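PDB 1UER: superoxide dismutase [Mn/Fe], which destroys superoxide radicals, converting them to oxygen and hydrogen peroxide at a single iron or manganese ion in each subunit of its homodimer. Local coordinates for residues 37-42 with 66-71; 72-77 with 155-160. All blocks are in the same frame, centred on the assembly; numbering follows the deposited sequence.

Overall arrangement
Both contacts use helix 62-79 of the alpha-hairpin domain, which reaches into the centre of the subunit. Interaction 1 (37-42 with 66-71) packs its first half against the end of helix 21-42, its centre about 16 Å from that of the chain; interaction 2 (72-77 with 155-160) joins its second half to strand 151-157, its centre about 3 Å from that of the chain. The two contact centres lie about 14 Å apart. His-74 and Asp-157 of interaction 2 bind the iron together with His-27, His-161 and a water, whereas the side chain of Thr-71 in interaction 1 stays about 11 Å from the metal. The two contacts touch where Gln-70 NE2 packs 3.4 Å from Trp-159 CE2, and both reach Phe-119 of the second subunit.

Interaction 1: residues 37-42 with 66-71; sequences DNLNKL and NNAGQT
Leu-39 and Asn-67 bring helices 21-42 and 62-79 together in the N-terminal alpha-hairpin domain of the iron/manganese superoxide dismutases, their CA atoms 5.5 Å apart. The short helical segments run roughly antiparallel, at 137°, their axes approaching to 8.7 Å. The closely packed, buried side centres on Leu-39, which, its CG anti to the backbone N (chi1 170°), spreads both methyls over the partner helix. CD1 meets Ala-68 CB at 3.9 Å, and CD2 lies 4.1 Å from Thr-71 OG1; Leu-53 of helix 53-59 also packs on Leu-39 and Thr-71. Toward solvent the contact thins to Asn-38 and Leu-42, which flank the buried Asn-67. The amides of Asn-38 and Asn-67 stand almost perpendicular, and Asn-38 ND2 gives Asn-67 OD1 only a weak, 3.5 Å hydrogen bond. Asn-67 ND2 turns back to the carbonyl O of Gly-63 in its own helix, while CD2 of the exposed Leu-42 approaches this nitrogen to 3.5 Å. Next to Leu-39 CD2, Thr-71 spends its hydroxyl inside its own helix: OG1 donates to Asn-67 O at 2.8 Å, and Thr-71 N reaches the same oxygen from the opposite face of the carbonyl plane.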
ATOM      1  N   ASP A  37      15.434   4.108 -11.464  1.00 27.06           N
ATOM      2  CA  ASP A  37      16.315   3.106 -12.075  1.00 27.67           C
ATOM      3  C   ASP A  37      15.501   2.122 -12.922  1.00 27.74           C
ATOM      4  O   ASP A  37      15.938   1.701 -14.006  1.00 27.67           O
ATOM      5  CB  ASP A  37      17.062   2.322 -11.001  1.00 28.35           C
ATOM      6  CG  ASP A  37      18.136   3.123 -10.313  1.00 29.03           C
ATOM      7  OD1 ASP A  37      18.491   4.255 -10.763  1.00 29.42           O
ATOM      8  OD2 ASP A  37      18.647   2.593  -9.292  1.00 30.01           O
ATOM      9  N   ASN A  38      14.334   1.732 -12.413  1.00 27.83           N
ATOM     10  CA  ASN A  38      13.467   0.803 -13.132  1.00 27.95           C
ATOM     11  C   ASN A  38      12.883   1.464 -14.396  1.00 27.88           C
ATOM     12  O   ASN A  38      12.721   0.805 -15.440  1.00 27.76           O
ATOM     13  CB  ASN A  38      12.299   0.345 -12.259  1.00 28.30           C
ATOM     14  CG  ASN A  38      12.722  -0.624 -11.149  1.00 28.50           C
ATOM     15  OD1 ASN A  38      13.860  -1.087 -11.101  1.00 28.70           O
ATOM     16  ND2 ASN A  38      11.783  -0.914 -10.239  1.00 28.82           N
ATOM     17  N   LEU A  39      12.555   2.748 -14.305  1.00 27.51           N
ATOM     18  CA  LEU A  39      11.983   3.404 -15.467  1.00 27.56           C
ATOM     19  C   LEU A  39      13.036   3.439 -16.583  1.00 27.74           C
ATOM     20  O   LEU A  39      12.738   3.086 -17.728  1.00 27.66           O
ATOM     21  CB  LEU A  39      11.522   4.810 -15.107  1.00 27.42           C
ATOM     22  CG  LEU A  39      11.118   5.683 -16.276  1.00 27.21           C
ATOM     23  CD1 LEU A  39       9.927   5.051 -16.980  1.00 27.52           C
ATOM     24  CD2 LEU A  39      10.793   7.080 -15.775  1.00 27.25           C
ATOM     25  N   ASN A  40      14.257   3.836 -16.244  1.00 27.97           N
ATOM     26  CA  ASN A  40      15.316   3.895 -17.258  1.00 28.42           C
ATOM     27  C   ASN A  40      15.605   2.543 -17.907  1.00 29.05           C
ATOM     28  O   ASN A  40      15.851   2.458 -19.119  1.00 29.17           O
ATOM     29  CB  ASN A  40      16.585   4.487 -16.666  1.00 28.26           C
ATOM     30  CG  ASN A  40      16.471   5.994 -16.445  1.00 27.94           C
ATOM     31  OD1 ASN A  40      16.019   6.727 -17.328  1.00 27.84           O
ATOM     32  ND2 ASN A  40      16.867   6.461 -15.256  1.00 27.75           N
ATOM     33  N   LYS A  41      15.538   1.462 -17.138  1.00 29.52           N
ATOM     34  CA  LYS A  41      15.829   0.153 -17.738  1.00 30.17           C
ATOM     35  C   LYS A  41      14.678  -0.367 -18.590  1.00 30.34           C
ATOM     36  O   LYS A  41      14.863  -0.871 -19.706  1.00 30.25           O
ATOM     37  CB  LYS A  41      16.177  -0.872 -16.637  1.00 30.62           C
ATOM     38  CG  LYS A  41      16.578  -2.231 -17.181  1.00 31.49           C
ATOM     39  CD  LYS A  41      17.154  -3.123 -16.106  1.00 32.05           C
ATOM     40  CE  LYS A  41      16.640  -4.565 -16.239  1.00 32.81           C
ATOM     41  NZ  LYS A  41      17.746  -5.543 -16.189  1.00 33.25           N
ATOM     42  N   LEU A  42      13.470  -0.214 -18.076  1.00 30.58           N
ATOM     43  CA  LEU A  42      12.292  -0.705 -18.756  1.00 30.86           C
ATOM     44  C   LEU A  42      11.969  -0.027 -20.083  1.00 30.99           C
ATOM     45  O   LEU A  42      11.290  -0.608 -20.936  1.00 30.98           O
ATOM     46  CB  LEU A  42      11.079  -0.590 -17.829  1.00 31.24           C
ATOM     47  CG  LEU A  42      10.570  -1.784 -17.001  1.00 31.59           C
ATOM     48  CD1 LEU A  42      11.594  -2.917 -16.859  1.00 32.05           C
ATOM     49  CD2 LEU A  42      10.104  -1.234 -15.664  1.00 31.85           C
ATOM     50  N   ASN A  66       3.756   2.102 -14.002  1.00 26.76           N
ATOM     51  CA  ASN A  66       3.901   2.099 -12.550  1.00 26.36           C
ATOM     52  C   ASN A  66       5.113   2.923 -12.123  1.00 26.06           C
ATOM     53  O   ASN A  66       5.022   3.734 -11.196  1.00 25.97           O
ATOM     54  CB  ASN A  66       4.053   0.676 -12.007  1.00 26.60           C
ATOM     55  CG  ASN A  66       2.752  -0.092 -11.999  1.00 26.74           C
ATOM     56  OD1 ASN A  66       1.672   0.487 -12.051  1.00 27.02           O
ATOM     57  ND2 ASN A  66       2.859  -1.416 -11.926  1.00 26.95           N
ATOM     58  N   ASN A  67       6.252   2.721 -12.785  1.00 25.60           N
ATOM     59  CA  ASN A  67       7.454   3.439 -12.406  1.00 25.16           C
ATOM     60  C   ASN A  67       7.456   4.893 -12.883  1.00 24.81           C
ATOM     61  O   ASN A  67       7.922   5.783 -12.186  1.00 24.48           O
ATOM     62  CB  ASN A  67       8.664   2.679 -12.927  1.00 25.65           C
ATOM     63  CG  ASN A  67       8.881   1.383 -12.169  1.00 26.29           C
ATOM     64  OD1 ASN A  67       9.287   1.384 -10.989  1.00 26.65           O
ATOM     65  ND2 ASN A  67       8.584   0.253 -12.832  1.00 26.33           N
ATOM     66  N   ALA A  68       6.922   5.136 -14.074  1.00 24.42           N
ATOM     67  CA  ALA A  68       6.858   6.515 -14.579  1.00 23.97           C
ATOM     68  C   ALA A  68       5.877   7.367 -13.736  1.00 23.94           C
ATOM     69  O   ALA A  68       6.177   8.500 -13.358  1.00 23.74           O
ATOM     70  CB  ALA A  68       6.432   6.504 -16.059  1.00 24.13           C
ATOM     71  N   GLY A  69       4.705   6.817 -13.453  1.00 23.56           N
ATOM     72  CA  GLY A  69       3.737   7.520 -12.626  1.00 23.23           C
ATOM     73  C   GLY A  69       4.311   7.807 -11.243  1.00 23.13           C
ATOM     74  O   GLY A  69       4.147   8.916 -10.708  1.00 23.22           O
ATOM     75  N   GLN A  70       4.971   6.819 -10.641  1.00 22.77           N
ATOM     76  CA  GLN A  70       5.565   7.069  -9.327  1.00 22.61           C
ATOM     77  C   GLN A  70       6.690   8.116  -9.408  1.00 22.44           C
ATOM     78  O   GLN A  70       6.820   8.952  -8.515  1.00 22.07           O
ATOM     79  CB  GLN A  70       6.090   5.767  -8.712  1.00 22.99           C
ATOM     80  CG  GLN A  70       4.974   4.913  -8.085  1.00 23.43           C
ATOM     81  CD  GLN A  70       4.281   5.617  -6.925  1.00 23.64           C
ATOM     82  OE1 GLN A  70       3.536   6.585  -7.111  1.00 23.77           O
ATOM     83  NE2 GLN A  70       4.545   5.131  -5.698  1.00 23.69           N
ATOM     84  N   THR A  71       7.490   8.094 -10.473  1.00 22.38           N
ATOM     85  CA  THR A  71       8.548   9.108 -10.591  1.00 22.65           C
ATOM     86  C   THR A  71       7.901  10.527 -10.668  1.00 22.58           C
ATOM     87  O   THR A  71       8.304  11.443  -9.946  1.00 22.60           O
ATOM     88  CB  THR A  71       9.396   8.839 -11.865  1.00 22.79           C
ATOM     89  OG1 THR A  71      10.063   7.573 -11.724  1.00 22.77           O
ATOM     90  CG2 THR A  71      10.417   9.939 -12.068  1.00 22.63           C
TER

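Interaction 2: residues 72-77 with 155-160. With FE (Fe (III) ion), chain E.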
ATOM      1  N   LEU A  72       6.916  10.735 -11.542  1.00 22.66           N
ATOM      2  CA  LEU A  72       6.286  12.056 -11.635  1.00 22.64           C
ATOM      3  C   LEU A  72       5.627  12.455 -10.314  1.00 22.32           C
ATOM      4  O   LEU A  72       5.833  13.562  -9.829  1.00 21.89           O
ATOM      5  CB  LEU A  72       5.233  12.097 -12.764  1.00 23.32           C
ATOM      6  CG  LEU A  72       4.471  13.419 -12.951  1.00 23.64           C
ATOM      7  CD1 LEU A  72       5.452  14.586 -13.125  1.00 24.28           C
ATOM      8  CD2 LEU A  72       3.464  13.274 -14.096  1.00 24.28           C
ATOM      9  N   ASN A  73       4.862  11.537  -9.713  1.00 22.25           N
ATOM     10  CA  ASN A  73       4.206  11.836  -8.443  1.00 22.05           C
ATOM     11  C   ASN A  73       5.239  12.323  -7.411  1.00 21.84           C
ATOM     12  O   ASN A  73       5.022  13.348  -6.765  1.00 21.62           O
ATOM     13  CB  ASN A  73       3.548  10.577  -7.875  1.00 22.88           C
ATOM     14  CG  ASN A  73       2.200  10.305  -8.471  1.00 23.28           C
ATOM     15  OD1 ASN A  73       1.464  11.238  -8.795  1.00 23.87           O
ATOM     16  ND2 ASN A  73       1.835   9.016  -8.579  1.00 23.75           N
ATOM     17  N   HIS A  74       6.338  11.575  -7.248  1.00 21.70           N
ATOM     18  CA  HIS A  74       7.342  11.962  -6.253  1.00 21.77           C
ATOM     19  C   HIS A  74       8.102  13.248  -6.586  1.00 21.84           C
ATOM     20  O   HIS A  74       8.432  14.031  -5.687  1.00 21.46           O
ATOM     21  CB  HIS A  74       8.298  10.794  -5.996  1.00 22.09           C
ATOM     22  CG  HIS A  74       7.675   9.696  -5.209  1.00 22.28           C
ATOM     23  ND1 HIS A  74       6.975   8.669  -5.803  1.00 22.32           N
ATOM     24  CD2 HIS A  74       7.643   9.454  -3.872  1.00 22.73           C
ATOM     25  CE1 HIS A  74       6.542   7.839  -4.867  1.00 22.79           C
ATOM     26  NE2 HIS A  74       6.930   8.292  -3.693  1.00 22.29           N
ATOM     27  N   ASN A  75       8.346  13.509  -7.870  1.00 21.82           N
ATOM     28  CA  ASN A  75       9.045  14.756  -8.217  1.00 21.89           C
ATOM     29  C   ASN A  75       8.151  15.933  -7.780  1.00 21.80           C
ATOM     30  O   ASN A  75       8.637  16.911  -7.206  1.00 22.11           O
ATOM     31  CB  ASN A  75       9.311  14.838  -9.722  1.00 22.20           C
ATOM     32  CG  ASN A  75      10.326  13.807 -10.192  1.00 22.29           C
ATOM     33  OD1 ASN A  75      11.035  13.197  -9.377  1.00 22.57           O
ATOM     34  ND2 ASN A  75      10.406  13.611 -11.507  1.00 22.06           N
ATOM     35  N   LEU A  76       6.860  15.817  -8.031  1.00 21.67           N
ATOM     36  CA  LEU A  76       5.929  16.878  -7.645  1.00 21.86           C
ATOM     37  C   LEU A  76       5.809  16.966  -6.127  1.00 21.84           C
ATOM     38  O   LEU A  76       5.777  18.050  -5.546  1.00 22.12           O
ATOM     39  CB  LEU A  76       4.583  16.620  -8.275  1.00 22.05           C
ATOM     40  CG  LEU A  76       4.610  16.808  -9.799  1.00 22.49           C
ATOM     41  CD1 LEU A  76       3.375  16.082 -10.361  1.00 22.53           C
ATOM     42  CD2 LEU A  76       4.592  18.320 -10.212  1.00 22.71           C
ATOM     43  N   TYR A  77       5.746  15.812  -5.487  1.00 21.66           N
ATOM     44  CA  TYR A  77       5.627  15.714  -4.032  1.00 21.78           C
ATOM     45  C   TYR A  77       6.784  16.383  -3.297  1.00 21.96           C
ATOM     46  O   TYR A  77       6.576  17.248  -2.468  1.00 21.95           O
ATOM     47  CB  TYR A  77       5.568  14.241  -3.673  1.00 21.49           C
ATOM     48  CG  TYR A  77       5.468  13.921  -2.210  1.00 21.28           C
ATOM     49  CD1 TYR A  77       4.258  14.053  -1.526  1.00 21.36           C
ATOM     50  CD2 TYR A  77       6.543  13.368  -1.547  1.00 21.60           C
ATOM     51  CE1 TYR A  77       4.120  13.612  -0.191  1.00 21.48           C
ATOM     52  CE2 TYR A  77       6.427  12.922  -0.229  1.00 21.14           C
ATOM     53  CZ  TYR A  77       5.215  13.035   0.439  1.00 21.20           C
ATOM     54  OH  TYR A  77       5.062  12.501   1.703  1.00 21.34           O
ATOM     55  N   GLY A 155      -0.177  17.125  -4.356  1.00 23.35           N
ATOM     56  CA  GLY A 155      -0.459  15.709  -4.167  1.00 23.08           C
ATOM     57  C   GLY A 155       0.127  15.168  -2.886  1.00 22.94           C
ATOM     58  O   GLY A 155       1.291  15.405  -2.586  1.00 22.97           O
ATOM     59  N   PHE A 156      -0.682  14.417  -2.143  1.00 22.88           N
ATOM     60  CA  PHE A 156      -0.248  13.808  -0.884  1.00 22.58           C
ATOM     61  C   PHE A 156      -0.153  12.305  -1.090  1.00 22.12           C
ATOM     62  O   PHE A 156      -1.072  11.670  -1.621  1.00 21.89           O
ATOM     63  CB  PHE A 156      -1.258  14.119   0.225  1.00 23.40           C
ATOM     64  CG  PHE A 156      -1.233  15.566   0.707  1.00 23.95           C
ATOM     65  CD1 PHE A 156      -0.235  16.454   0.260  1.00 24.56           C
ATOM     66  CD2 PHE A 156      -2.212  16.037   1.603  1.00 24.58           C
ATOM     67  CE1 PHE A 156      -0.211  17.817   0.701  1.00 24.56           C
ATOM     68  CE2 PHE A 156      -2.203  17.396   2.055  1.00 24.81           C
ATOM     69  CZ  PHE A 156      -1.192  18.274   1.592  1.00 24.88           C
ATOM     70  N   ASP A 157       0.979  11.753  -0.677  1.00 21.75           N
ATOM     71  CA  ASP A 157       1.292  10.336  -0.815  1.00 21.66           C
ATOM     72  C   ASP A 157       0.691   9.593   0.362  1.00 21.61           C
ATOM     73  O   ASP A 157       1.016   9.912   1.511  1.00 21.80           O
ATOM     74  CB  ASP A 157       2.813  10.179  -0.795  1.00 21.55           C
ATOM     75  CG  ASP A 157       3.293   8.801  -1.184  1.00 21.63           C
ATOM     76  OD1 ASP A 157       2.476   7.908  -1.431  1.00 21.69           O
ATOM     77  OD2 ASP A 157       4.528   8.624  -1.248  1.00 21.52           O
ATOM     78  N   VAL A 158      -0.192   8.630   0.094  1.00 21.60           N
ATOM     79  CA  VAL A 158      -0.761   7.861   1.181  1.00 21.70           C
ATOM     80  C   VAL A 158      -0.264   6.413   1.165  1.00 21.49           C
ATOM     81  O   VAL A 158      -0.785   5.562   1.891  1.00 21.69           O
ATOM     82  CB  VAL A 158      -2.327   7.962   1.300  1.00 22.00           C
ATOM     83  CG1 VAL A 158      -2.746   9.459   1.558  1.00 22.68           C
ATOM     84  CG2 VAL A 158      -3.005   7.445   0.056  1.00 22.14           C
ATOM     85  N   TRP A 159       0.750   6.126   0.336  1.00 20.98           N
ATOM     86  CA  TRP A 159       1.419   4.811   0.443  1.00 20.55           C
ATOM     87  C   TRP A 159       1.962   4.825   1.878  1.00 20.31           C
ATOM     88  O   TRP A 159       2.463   5.860   2.340  1.00 20.13           O
ATOM     89  CB  TRP A 159       2.589   4.729  -0.513  1.00 20.54           C
ATOM     90  CG  TRP A 159       2.171   4.435  -1.937  1.00 20.53           C
ATOM     91  CD1 TRP A 159       1.409   5.215  -2.776  1.00 20.59           C
ATOM     92  CD2 TRP A 159       2.618   3.317  -2.703  1.00 20.43           C
ATOM     93  NE1 TRP A 159       1.379   4.630  -4.047  1.00 20.57           N
ATOM     94  CE2 TRP A 159       2.115   3.469  -4.015  1.00 20.79           C
ATOM     95  CE3 TRP A 159       3.409   2.195  -2.400  1.00 20.67           C
ATOM     96  CZ2 TRP A 159       2.376   2.534  -5.029  1.00 20.72           C
ATOM     97  CZ3 TRP A 159       3.682   1.254  -3.430  1.00 20.78           C
ATOM     98  CH2 TRP A 159       3.154   1.451  -4.729  1.00 20.74           C
ATOM     99  N   GLU A 160       1.888   3.697   2.588  1.00 20.22           N
ATOM    100  CA  GLU A 160       2.368   3.681   3.978  1.00 20.61           C
ATOM    101  C   GLU A 160       3.825   4.069   4.176  1.00 20.50           C
ATOM    102  O   GLU A 160       4.158   4.627   5.226  1.00 20.42           O
ATOM    103  CB  GLU A 160       2.049   2.306   4.648  1.00 21.26           C
ATOM    104  CG  GLU A 160       0.522   2.166   4.873  1.00 22.07           C
ATOM    105  CD  GLU A 160       0.063   0.780   5.335  1.00 22.49           C
ATOM    106  OE1 GLU A 160       0.576  -0.260   4.822  1.00 22.43           O
ATOM    107  OE2 GLU A 160      -0.835   0.757   6.213  1.00 23.06           O
TER
HETATM  108 FE    FE E 192       5.898   7.405  -2.000  1.00 27.78          FE
HETATM  109  O   HOH W   1       2.520  11.976   2.304  1.00 21.22           O
HETATM  110  O   HOH W   2       4.425   6.411  -3.002  1.00 20.96           O
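A ferric ion joins the two segments: His-74 NE2 binds it from the helix at 2.2 Å and Asp-157 OD2 from the strand end at 2.0 Å. These two ligand atoms are close neighbours but not hydrogen-bonded, and the imidazole and carboxylate planes stand nearly perpendicular, 86° apart. On the far side of the imidazole, ND1 is hydrogen-bonded to Gln-70 O one turn back in the helix, so the ring is held at both nitrogens, by the iron at NE2 and by this second-shell bond at ND1. Asp-157 has its CG anti to the backbone N (chi1 -169°), which carries the carboxylate toward the metal. Its other oxygen, OD1, closes an Asx turn by accepting from Trp-159 N at 3.0 Å, the donor lying above the carboxylate plane, and takes a weak bond from the water that is also an iron ligand. That water lies above one face of the Trp-159 indole, displaced toward its rim. The site is the metal centre of the iron/manganese superoxide dismutase fold, built where the alpha-hairpin domain meets the C-terminal domain; His-27 and His-161 supply the remaining ligands. Behind the carboxylate, Tyr-77 covers Asp-157 CB, which lies over the phenol face, 4.2 Å from the ring centroid, in a CH-pi contact, while Gly-155 O meets the ring edge in plane, 3.4 Å from Tyr-77 CD1. A second water links the Tyr-77 hydroxyl to the Asp-157 carbonyl, lying 2.7 Å from both Tyr-77 OH and Asp-157 O and donating to the latter.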